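Local coordinates for protein fusarinine C esterase sidJ (Aspergillus fumigatus, PDB 6GUP) that hydrolyses the ester bonds of the siderophore fusarinine C to release fusarinine and iron, without acting on triacetylfusarinine C, and works as a homodimer, at residues 53-58 and 69-74; 60-65 and 344-349; 65-70 and 116-121; 321-326 and 338-343. One frame throughout, in Å; residues are numbered along the deposited sequence.

Contact 1: 53-58 and 69-74; sequences SYLADL and LFTLTL
Leu58 and Leu69 mark the closest backbone approach of 53-58 and 69-74, their CA atoms 8.2 Å apart. The first segment is the start of a helix, with Tyr54 at the N-cap position and its O accepting the N-H of Leu58; the second is an extended strand in which alternate residues, Leu69 and Thr71, turn toward the helix. At this separation the backbones do not touch; side chains bridge them, and Leu69 CD2 also lies 3.9 Å from the backbone O of Leu55.

Leu69 does most of the bridging, one methyl to each helical leucine. Its CG lies anti to the backbone N (chi1 178°), which carries both methyls out to the helix: CD2 reaches Leu55 CD1 at 3.8 Å, and CD1 reaches Leu58 CD2 at 4.1 Å. The side chains of Leu58 and Leu69 cross at about a right angle. Leu55 splits its branches in turn, since its CD2 meets Thr71 CG2 tip to tip at 3.8 Å. No hydrogen bond links the segments, and all four touching residues are buried.

The contact closes the beta-alpha-beta unit of strand 37-42, helix 55-61 and strand 67-72. Leu55 and Leu69 also touch Phe41 of strand 37-42, Leu58 packs on Val345 and Leu346 of helix 335-353, and Phe70 and Leu72 turn to helix 86-108.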
# COMPACT_ATOMS: atom_id res chain seq x y z
N SER A 53 -14.14 4.98 6.50
CA SER A 53 -15.60 4.90 6.30
C SER A 53 -16.36 4.20 7.45
O SER A 53 -16.34 4.69 8.59
CB SER A 53 -15.92 4.29 4.92
OG SER A 53 -15.56 2.92 4.85
N TYR A 54 -16.98 3.06 7.17
CA TYR A 54 -17.83 2.32 8.12
C TYR A 54 -17.14 1.04 8.61
O TYR A 54 -17.77 0.21 9.28
CB TYR A 54 -19.18 1.97 7.47
CG TYR A 54 -19.06 1.33 6.10
CD1 TYR A 54 -18.77 -0.03 5.96
CD2 TYR A 54 -19.21 2.09 4.95
CE1 TYR A 54 -18.64 -0.61 4.70
CE2 TYR A 54 -19.08 1.53 3.69
CZ TYR A 54 -18.80 0.18 3.57
OH TYR A 54 -18.68 -0.37 2.32
N LEU A 55 -15.85 0.89 8.30
CA LEU A 55 -15.15 -0.38 8.47
C LEU A 55 -14.95 -0.74 9.94
O LEU A 55 -15.04 -1.91 10.31
CB LEU A 55 -13.81 -0.36 7.72
CG LEU A 55 -13.33 -1.59 6.95
CD1 LEU A 55 -14.46 -2.34 6.26
CD2 LEU A 55 -12.29 -1.15 5.93
N ALA A 56 -14.68 0.27 10.76
CA ALA A 56 -14.56 0.09 12.21
C ALA A 56 -15.87 -0.37 12.84
O ALA A 56 -15.87 -1.29 13.66
CB ALA A 56 -14.09 1.39 12.87
N ASP A 57 -16.97 0.26 12.45
CA ASP A 57 -18.31 -0.11 12.92
C ASP A 57 -18.71 -1.52 12.47
O ASP A 57 -19.36 -2.24 13.23
CB ASP A 57 -19.37 0.91 12.46
CG ASP A 57 -19.20 2.28 13.09
OD1 ASP A 57 -18.38 2.44 14.03
OD2 ASP A 57 -19.88 3.23 12.65
N LEU A 58 -18.33 -1.89 11.25
CA LEU A 58 -18.58 -3.23 10.72
C LEU A 58 -17.80 -4.29 11.51
O LEU A 58 -18.37 -5.31 11.90
CB LEU A 58 -18.22 -3.31 9.23
CG LEU A 58 -18.40 -4.65 8.50
CD1 LEU A 58 -19.81 -5.20 8.65
CD2 LEU A 58 -18.05 -4.49 7.03
N LEU A 69 -13.65 -10.18 9.48
CA LEU A 69 -13.47 -9.22 8.39
C LEU A 69 -12.01 -9.19 7.94
O LEU A 69 -11.11 -9.12 8.77
CB LEU A 69 -13.91 -7.82 8.85
CG LEU A 69 -13.77 -6.64 7.89
CD1 LEU A 69 -14.66 -6.81 6.67
CD2 LEU A 69 -14.10 -5.35 8.62
N PHE A 70 -11.80 -9.24 6.62
CA PHE A 70 -10.48 -9.05 6.01
C PHE A 70 -10.49 -7.83 5.10
O PHE A 70 -11.48 -7.56 4.43
CB PHE A 70 -10.09 -10.26 5.16
CG PHE A 70 -9.77 -11.49 5.95
CD1 PHE A 70 -10.78 -12.30 6.44
CD2 PHE A 70 -8.45 -11.87 6.17
CE1 PHE A 70 -10.49 -13.45 7.16
CE2 PHE A 70 -8.15 -13.02 6.88
CZ PHE A 70 -9.17 -13.81 7.38
N THR A 71 -9.36 -7.12 5.08
CA THR A 71 -9.06 -6.13 4.04
C THR A 71 -7.71 -6.52 3.45
O THR A 71 -6.99 -7.30 4.06
CB THR A 71 -8.98 -4.70 4.62
OG1 THR A 71 -8.01 -4.66 5.68
CG2 THR A 71 -10.34 -4.27 5.16
N LEU A 72 -7.37 -5.99 2.27
CA LEU A 72 -6.13 -6.39 1.59
C LEU A 72 -5.48 -5.32 0.74
O LEU A 72 -6.10 -4.32 0.37
CB LEU A 72 -6.37 -7.65 0.74
CG LEU A 72 -6.91 -7.50 -0.69
CD1 LEU A 72 -6.98 -8.86 -1.37
CD2 LEU A 72 -8.26 -6.82 -0.72
N THR A 73 -4.20 -5.56 0.44
CA THR A 73 -3.45 -4.78 -0.54
C THR A 73 -3.39 -5.54 -1.85
O THR A 73 -3.33 -6.77 -1.87
CB THR A 73 -2.01 -4.51 -0.07
OG1 THR A 73 -1.32 -5.75 0.16
CG2 THR A 73 -2.00 -3.68 1.21
N LEU A 74 -3.41 -4.78 -2.94
CA LEU A 74 -3.20 -5.29 -4.29
C LEU A 74 -1.98 -4.56 -4.85
O LEU A 74 -1.42 -3.69 -4.17
CB LEU A 74 -4.44 -5.00 -5.15
CG LEU A 74 -5.80 -5.46 -4.59
CD1 LEU A 74 -6.94 -4.82 -5.36
CD2 LEU A 74 -5.92 -6.97 -4.61

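Contact 2: 60-65 and 344-349; sequences HALQPT and KVLGYL
The flat carbonyl group of Ala61 meets the other segment through its oxygen, which has Leu346 CD2 3.7 Å away. The next one, of Leu62, is used inside its own segment: Thr65 N and Thr65 OG1 approach Leu62 O from the same face of its plane, and the hydroxyl bond is 2.7 Å between Thr65 OG1 and Leu62 O, with OG1 tilted 31° from the plane. At the edge of the His60 ring, and in its plane, lies Gln63 NE2.

This is helix-end packing on one side of an alpha/beta-hydrolase sheet. The end of helix 55-61 and the loop after it rest against helix 335-353, with the CA atoms of Leu62 and Leu346 7.6 Å apart. Leu346 spreads both methyls around Ala61, CD1 and CD2 each standing 3.9 Å from Ala61 CB. Leu62 leaves its backbone at an angle to the helix, but with CG anti to the carbonyl carbon (chi1 -62°) its end swings in. Leu62 crosses Leu349 at about a right angle, and its CD2 sits 3.8 Å from both Leu346 CD1 and Leu349 CD1. Leu62 CD1 turns instead to Leu69 CB of strand 67-72.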
# COMPACT_ATOMS: atom_id res chain seq x y z
N HIS A 60 -16.67 -3.99 14.59
CA HIS A 60 -17.30 -4.00 15.91
C HIS A 60 -18.59 -4.83 15.93
O HIS A 60 -18.84 -5.57 16.89
CB HIS A 60 -17.59 -2.56 16.38
CG HIS A 60 -18.21 -2.48 17.74
ND1 HIS A 60 -17.63 -3.05 18.86
CD2 HIS A 60 -19.34 -1.87 18.17
CE1 HIS A 60 -18.39 -2.81 19.91
NE2 HIS A 60 -19.43 -2.10 19.52
N ALA A 61 -19.39 -4.71 14.87
CA ALA A 61 -20.65 -5.47 14.74
C ALA A 61 -20.44 -6.96 14.48
O ALA A 61 -21.27 -7.78 14.89
CB ALA A 61 -21.52 -4.86 13.65
N LEU A 62 -19.35 -7.32 13.79
CA LEU A 62 -19.02 -8.72 13.50
C LEU A 62 -18.31 -9.47 14.65
O LEU A 62 -18.03 -10.67 14.51
CB LEU A 62 -18.18 -8.83 12.22
CG LEU A 62 -18.82 -8.35 10.90
CD1 LEU A 62 -17.77 -8.33 9.79
CD2 LEU A 62 -20.01 -9.21 10.50
N GLN A 63 -18.00 -8.79 15.76
CA GLN A 63 -17.39 -9.42 16.94
C GLN A 63 -18.16 -10.64 17.51
O GLN A 63 -17.56 -11.70 17.69
CB GLN A 63 -17.13 -8.39 18.06
CG GLN A 63 -15.87 -7.56 17.87
CD GLN A 63 -15.70 -6.49 18.94
OE1 GLN A 63 -16.32 -6.54 20.00
NE2 GLN A 63 -14.85 -5.51 18.65
N PRO A 64 -19.47 -10.49 17.79
CA PRO A 64 -20.26 -11.64 18.26
C PRO A 64 -20.53 -12.76 17.23
O PRO A 64 -20.92 -13.86 17.63
CB PRO A 64 -21.59 -11.00 18.70
CG PRO A 64 -21.67 -9.72 17.94
CD PRO A 64 -20.26 -9.24 17.87
N THR A 65 -20.34 -12.49 15.94
CA THR A 65 -20.73 -13.40 14.87
C THR A 65 -19.66 -14.46 14.58
O THR A 65 -18.58 -14.45 15.18
CB THR A 65 -21.05 -12.62 13.57
OG1 THR A 65 -19.85 -12.03 13.05
CG2 THR A 65 -22.09 -11.52 13.82
N LYS A 344 -27.62 -3.98 7.40
CA LYS A 344 -27.95 -4.67 6.15
C LYS A 344 -26.90 -5.74 5.79
O LYS A 344 -27.26 -6.79 5.27
CB LYS A 344 -28.09 -3.69 4.97
CG LYS A 344 -29.22 -2.67 5.05
CD LYS A 344 -30.57 -3.24 5.44
CE LYS A 344 -30.87 -3.06 6.92
NZ LYS A 344 -32.20 -3.60 7.31
N VAL A 345 -25.63 -5.45 6.07
CA VAL A 345 -24.55 -6.42 5.84
C VAL A 345 -24.70 -7.63 6.77
O VAL A 345 -24.61 -8.76 6.31
CB VAL A 345 -23.15 -5.77 5.99
CG1 VAL A 345 -22.04 -6.82 5.98
CG2 VAL A 345 -22.91 -4.75 4.89
N LEU A 346 -24.92 -7.38 8.06
CA LEU A 346 -25.14 -8.46 9.03
C LEU A 346 -26.37 -9.32 8.70
O LEU A 346 -26.33 -10.54 8.87
CB LEU A 346 -25.24 -7.92 10.47
CG LEU A 346 -23.92 -7.86 11.24
CD1 LEU A 346 -22.95 -6.86 10.64
CD2 LEU A 346 -24.19 -7.53 12.71
N GLY A 347 -27.44 -8.68 8.22
CA GLY A 347 -28.64 -9.39 7.77
C GLY A 347 -28.40 -10.26 6.54
O GLY A 347 -28.92 -11.37 6.46
N TYR A 348 -27.62 -9.74 5.60
CA TYR A 348 -27.18 -10.50 4.42
C TYR A 348 -26.35 -11.72 4.83
O TYR A 348 -26.58 -12.83 4.35
CB TYR A 348 -26.37 -9.59 3.48
CG TYR A 348 -25.78 -10.29 2.28
CD1 TYR A 348 -24.52 -10.89 2.34
CD2 TYR A 348 -26.48 -10.35 1.08
CE1 TYR A 348 -23.98 -11.53 1.23
CE2 TYR A 348 -25.95 -10.98 -0.04
CZ TYR A 348 -24.70 -11.57 0.05
OH TYR A 348 -24.16 -12.21 -1.04
N LEU A 349 -25.37 -11.49 5.72
CA LEU A 349 -24.50 -12.57 6.22
C LEU A 349 -25.24 -13.60 7.08
O LEU A 349 -24.90 -14.79 7.04
CB LEU A 349 -23.32 -11.98 7.00
CG LEU A 349 -22.30 -11.13 6.22
CD1 LEU A 349 -21.30 -10.51 7.18
CD2 LEU A 349 -21.57 -11.93 5.15

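Contact 3: 65-70 and 116-121; sequences TEWSLF and KIVLMG
Trp67 and Lys116 have the nearest backbones of 65-70 and 116-121, with their CA atoms still 8.8 Å apart, because strand 37-42 runs between strands 67-72 and 117-122 in the sheet. The indole spans that gap over one side of the intervening strand.

Its CG lies anti to the carbonyl carbon (chi1 -63°), and with chi2 at 84° the six-membered ring is carried toward the far strand. The touching atoms are CZ3 and CH2, the outer end of the ring system. Val118 CG2 lies 3.6 Å from each of these two Trp67 carbons, approaching the ring obliquely, while the side chains as a whole cross at about a right angle. Lys116 adds two contacts close to its backbone: its CB is 3.9 Å from Trp67 CH2, and its O is 3.8 Å from Trp67 CZ3. Beyond CB the lysine chain leads away from the tryptophan. At the backbone of Trp67, a weak 3.3 Å bond from its N to Thr65 OG1 ties the start of the strand to the preceding loop.

The intervening strand takes part as well: the His37 ring meets the indole with planes at about 35°, and its ND1 bonds to Lys116 N. Leu349, Leu352 and Val353 of helix 335-353 also touch the indole.

No hydrogen bond joins the segments, and across this contact the O of Lys116 meets a ring carbon, not a donor. The contact is therefore chiefly one of dispersion between the indole end, Val118 CG2 and Lys116 CB, at the base of a strand running to Gly121 of a probable nucleophile elbow.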
# COMPACT_ATOMS: atom_id res chain seq x y z
N THR A 65 -20.34 -12.49 15.94
CA THR A 65 -20.73 -13.40 14.87
C THR A 65 -19.66 -14.46 14.58
O THR A 65 -18.58 -14.45 15.18
CB THR A 65 -21.05 -12.62 13.57
OG1 THR A 65 -19.85 -12.03 13.05
CG2 THR A 65 -22.09 -11.52 13.82
N GLU A 66 -19.97 -15.36 13.65
CA GLU A 66 -19.01 -16.35 13.13
C GLU A 66 -18.25 -15.87 11.86
O GLU A 66 -17.61 -16.67 11.18
CB GLU A 66 -19.73 -17.68 12.85
CG GLU A 66 -20.07 -18.47 14.11
CD GLU A 66 -20.49 -19.89 13.82
OE1 GLU A 66 -21.37 -20.09 12.96
OE2 GLU A 66 -19.95 -20.82 14.47
N TRP A 67 -18.33 -14.57 11.57
CA TRP A 67 -17.60 -13.95 10.45
C TRP A 67 -16.45 -13.10 10.96
O TRP A 67 -16.62 -12.35 11.93
CB TRP A 67 -18.54 -13.06 9.64
CG TRP A 67 -19.67 -13.78 9.00
CD1 TRP A 67 -20.86 -14.12 9.58
CD2 TRP A 67 -19.72 -14.26 7.66
NE1 TRP A 67 -21.65 -14.79 8.68
CE2 TRP A 67 -20.98 -14.89 7.49
CE3 TRP A 67 -18.83 -14.23 6.58
CZ2 TRP A 67 -21.37 -15.47 6.27
CZ3 TRP A 67 -19.22 -14.81 5.37
CH2 TRP A 67 -20.48 -15.43 5.23
N SER A 68 -15.29 -13.22 10.32
CA SER A 68 -14.17 -12.29 10.54
C SER A 68 -13.95 -11.46 9.28
O SER A 68 -14.05 -11.97 8.16
CB SER A 68 -12.90 -13.04 10.94
OG SER A 68 -12.32 -13.72 9.84
N LEU A 69 -13.65 -10.18 9.48
CA LEU A 69 -13.47 -9.22 8.39
C LEU A 69 -12.01 -9.19 7.94
O LEU A 69 -11.11 -9.12 8.77
CB LEU A 69 -13.91 -7.82 8.85
CG LEU A 69 -13.77 -6.64 7.89
CD1 LEU A 69 -14.66 -6.81 6.67
CD2 LEU A 69 -14.10 -5.35 8.62
N PHE A 70 -11.80 -9.24 6.62
CA PHE A 70 -10.48 -9.05 6.01
C PHE A 70 -10.49 -7.83 5.10
O PHE A 70 -11.48 -7.56 4.43
CB PHE A 70 -10.09 -10.26 5.16
CG PHE A 70 -9.77 -11.49 5.95
CD1 PHE A 70 -10.78 -12.30 6.44
CD2 PHE A 70 -8.45 -11.87 6.17
CE1 PHE A 70 -10.49 -13.45 7.16
CE2 PHE A 70 -8.15 -13.02 6.88
CZ PHE A 70 -9.17 -13.81 7.38
N LYS A 116 -17.61 -20.19 4.64
CA LYS A 116 -18.25 -19.41 3.60
C LYS A 116 -17.44 -18.15 3.35
O LYS A 116 -16.86 -17.58 4.29
CB LYS A 116 -19.68 -19.05 3.99
CG LYS A 116 -20.60 -20.25 4.05
CD LYS A 116 -22.07 -19.86 3.97
CE LYS A 116 -22.96 -21.09 3.99
NZ LYS A 116 -22.96 -21.83 2.70
N ILE A 117 -17.39 -17.72 2.09
CA ILE A 117 -16.63 -16.54 1.69
C ILE A 117 -17.53 -15.56 0.95
O ILE A 117 -18.23 -15.94 0.02
CB ILE A 117 -15.45 -16.87 0.75
CG1 ILE A 117 -14.74 -18.20 1.11
CG2 ILE A 117 -14.48 -15.69 0.74
CD1 ILE A 117 -13.61 -18.09 2.12
N VAL A 118 -17.46 -14.30 1.37
CA VAL A 118 -18.20 -13.21 0.74
C VAL A 118 -17.19 -12.13 0.34
O VAL A 118 -16.33 -11.76 1.13
CB VAL A 118 -19.25 -12.62 1.70
CG1 VAL A 118 -19.95 -11.41 1.08
CG2 VAL A 118 -20.26 -13.69 2.09
N LEU A 119 -17.31 -11.64 -0.90
CA LEU A 119 -16.47 -10.56 -1.39
C LEU A 119 -17.27 -9.26 -1.41
O LEU A 119 -18.29 -9.17 -2.09
CB LEU A 119 -15.96 -10.88 -2.80
CG LEU A 119 -14.87 -9.96 -3.37
CD1 LEU A 119 -13.56 -10.12 -2.61
CD2 LEU A 119 -14.67 -10.24 -4.85
N MET A 120 -16.82 -8.27 -0.64
CA MET A 120 -17.47 -6.97 -0.58
C MET A 120 -16.59 -5.91 -1.25
O MET A 120 -15.40 -5.83 -0.96
CB MET A 120 -17.75 -6.58 0.87
CG MET A 120 -18.51 -5.27 1.02
SD MET A 120 -19.25 -5.08 2.65
CE MET A 120 -20.08 -3.52 2.45
N GLY A 121 -17.20 -5.12 -2.13
CA GLY A 121 -16.52 -4.01 -2.80
C GLY A 121 -17.05 -2.68 -2.29
O GLY A 121 -18.26 -2.51 -2.12

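Contact 4: 321-326 and 338-343; sequences IIPNAS and RNFLVN
A type II beta turn from Ile322 to Ala325, following on from strand 320-322, an edge strand of this chain's alpha/beta-hydrolase sheet, packs here against helix 335-353. The chain then runs on from Ser326 toward what is probably the histidine of a Ser-His-Asp triad. Pro323 and Asn324 occupy the turn's corners, Asn324 with a positive phi of 65°, and the closing bond from Ala325 N to Ile322 O is weak at 3.4 Å.

The closest backbones are those of Ile322 and Leu341, whose CA atoms are 7.1 Å apart, yet the side-chain contact is carried by Phe340. Its CG is anti to the backbone N (chi1 -172°), which directs the ring toward Ile322 and Pro323. Ile322 meets the rim of that ring: CG2 is 3.8 Å from Phe340 CD2, and the two side chains cross obliquely. Pro323 contributes more loosely, its CD standing 4.3 Å from Phe340 CE2 in an oblique approach.

Bonds nearby tie the strand and the helix into the fold. Ile322 pairs through its backbone with Phe282 of strand 278-283 and Gly284 just after it, and Arg338, two residues before Phe340, forms a salt bridge to Asp57 and hydrogen bonds to the carbonyls of Leu329 and Asn331. The packing itself is wholly apolar, with Ile322 buried and Pro323 toward the surface. Its tightest point is Ile322 CD1, which lies in the plane of the Phe340 ring at its edge, 3.7 Å from both CD2 and CE2.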
# COMPACT_ATOMS: atom_id res chain seq x y z
N ILE A 321 -31.37 1.47 -1.99
CA ILE A 321 -30.78 2.79 -1.88
C ILE A 321 -30.89 3.22 -0.42
O ILE A 321 -31.99 3.50 0.06
CB ILE A 321 -31.51 3.78 -2.83
CG1 ILE A 321 -31.39 3.30 -4.28
CG2 ILE A 321 -30.95 5.19 -2.70
CD1 ILE A 321 -32.27 4.04 -5.27
N ILE A 322 -29.74 3.28 0.27
CA ILE A 322 -29.70 3.60 1.70
C ILE A 322 -30.14 5.06 1.88
O ILE A 322 -29.52 5.95 1.31
CB ILE A 322 -28.28 3.43 2.32
CG1 ILE A 322 -27.69 2.03 2.07
CG2 ILE A 322 -28.31 3.73 3.82
CD1 ILE A 322 -28.41 0.87 2.73
N PRO A 323 -31.22 5.31 2.66
CA PRO A 323 -31.69 6.69 2.85
C PRO A 323 -30.66 7.62 3.50
O PRO A 323 -30.03 7.24 4.49
CB PRO A 323 -32.92 6.54 3.76
CG PRO A 323 -33.35 5.13 3.63
CD PRO A 323 -32.11 4.34 3.33
N ASN A 324 -30.48 8.80 2.92
CA ASN A 324 -29.59 9.86 3.44
C ASN A 324 -28.09 9.52 3.48
O ASN A 324 -27.30 10.31 4.01
CB ASN A 324 -30.05 10.32 4.84
CG ASN A 324 -31.53 10.66 4.89
OD1 ASN A 324 -32.25 10.19 5.77
ND2 ASN A 324 -31.99 11.47 3.95
N ALA A 325 -27.68 8.39 2.90
CA ALA A 325 -26.28 7.97 2.94
C ALA A 325 -25.47 8.74 1.91
O ALA A 325 -25.94 8.96 0.80
CB ALA A 325 -26.15 6.48 2.69
N SER A 326 -24.26 9.15 2.28
CA SER A 326 -23.32 9.76 1.36
C SER A 326 -22.51 8.63 0.72
O SER A 326 -22.72 7.46 1.05
CB SER A 326 -22.40 10.75 2.08
OG SER A 326 -21.53 10.09 2.98
N ARG A 338 -24.69 4.82 8.41
CA ARG A 338 -23.65 3.82 8.68
C ARG A 338 -24.22 2.63 9.45
O ARG A 338 -24.00 1.48 9.07
CB ARG A 338 -22.48 4.40 9.48
CG ARG A 338 -21.37 5.00 8.64
CD ARG A 338 -20.04 4.95 9.39
NE ARG A 338 -20.12 5.60 10.70
CZ ARG A 338 -20.16 6.92 10.90
NH1 ARG A 338 -20.23 7.38 12.15
NH2 ARG A 338 -20.13 7.78 9.89
N ASN A 339 -24.93 2.92 10.54
CA ASN A 339 -25.54 1.88 11.37
C ASN A 339 -26.52 1.03 10.56
O ASN A 339 -26.57 -0.20 10.72
CB ASN A 339 -26.27 2.48 12.57
CG ASN A 339 -26.65 1.43 13.60
OD1 ASN A 339 -25.79 0.77 14.18
ND2 ASN A 339 -27.95 1.27 13.83
N PHE A 340 -27.30 1.68 9.71
CA PHE A 340 -28.24 0.99 8.82
C PHE A 340 -27.50 0.10 7.82
O PHE A 340 -27.85 -1.07 7.66
CB PHE A 340 -29.12 1.99 8.08
CG PHE A 340 -30.23 1.34 7.30
CD1 PHE A 340 -31.37 0.87 7.95
CD2 PHE A 340 -30.14 1.18 5.93
CE1 PHE A 340 -32.39 0.26 7.25
CE2 PHE A 340 -31.16 0.57 5.21
CZ PHE A 340 -32.29 0.12 5.87
N LEU A 341 -26.49 0.67 7.17
CA LEU A 341 -25.65 -0.07 6.21
C LEU A 341 -25.04 -1.32 6.84
O LEU A 341 -25.10 -2.40 6.26
CB LEU A 341 -24.54 0.82 5.66
CG LEU A 341 -23.68 0.24 4.52
CD1 LEU A 341 -23.22 1.35 3.59
CD2 LEU A 341 -22.47 -0.55 5.02
N VAL A 342 -24.46 -1.15 8.03
CA VAL A 342 -23.84 -2.26 8.76
C VAL A 342 -24.88 -3.33 9.09
O VAL A 342 -24.60 -4.53 8.95
CB VAL A 342 -23.12 -1.77 10.05
CG1 VAL A 342 -22.66 -2.95 10.91
CG2 VAL A 342 -21.92 -0.91 9.69
N ASN A 343 -26.07 -2.91 9.52
CA ASN A 343 -27.17 -3.84 9.81
C ASN A 343 -27.63 -4.62 8.57
O ASN A 343 -27.99 -5.79 8.69
CB ASN A 343 -28.36 -3.12 10.46
CG ASN A 343 -28.15 -2.86 11.95
OD1 ASN A 343 -27.74 -3.75 12.69
ND2 ASN A 343 -28.46 -1.65 12.39

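All four contacts gather around helix 335-353 and one side of the central sheet. Contacts 1 and 3 share strand 67-72 with centres 10 Å apart; contacts 1 and 2 share helix 55-61, and contacts 2 and 4 share helix 335-353. Contacts 2 and 3 are closest, 9 Å between centres, whereas 3 and 4 are 19 Å apart and do not touch. Along the chain, contact 2 joins segments 279 residues apart, and contacts 3 and 4 are nested inside the loop it closes, while contact 1 crosses it. The C-terminal helix thus ties an early beta-alpha-beta unit to the edge strand 320-322, flanking the strand that leads to the probable nucleophile.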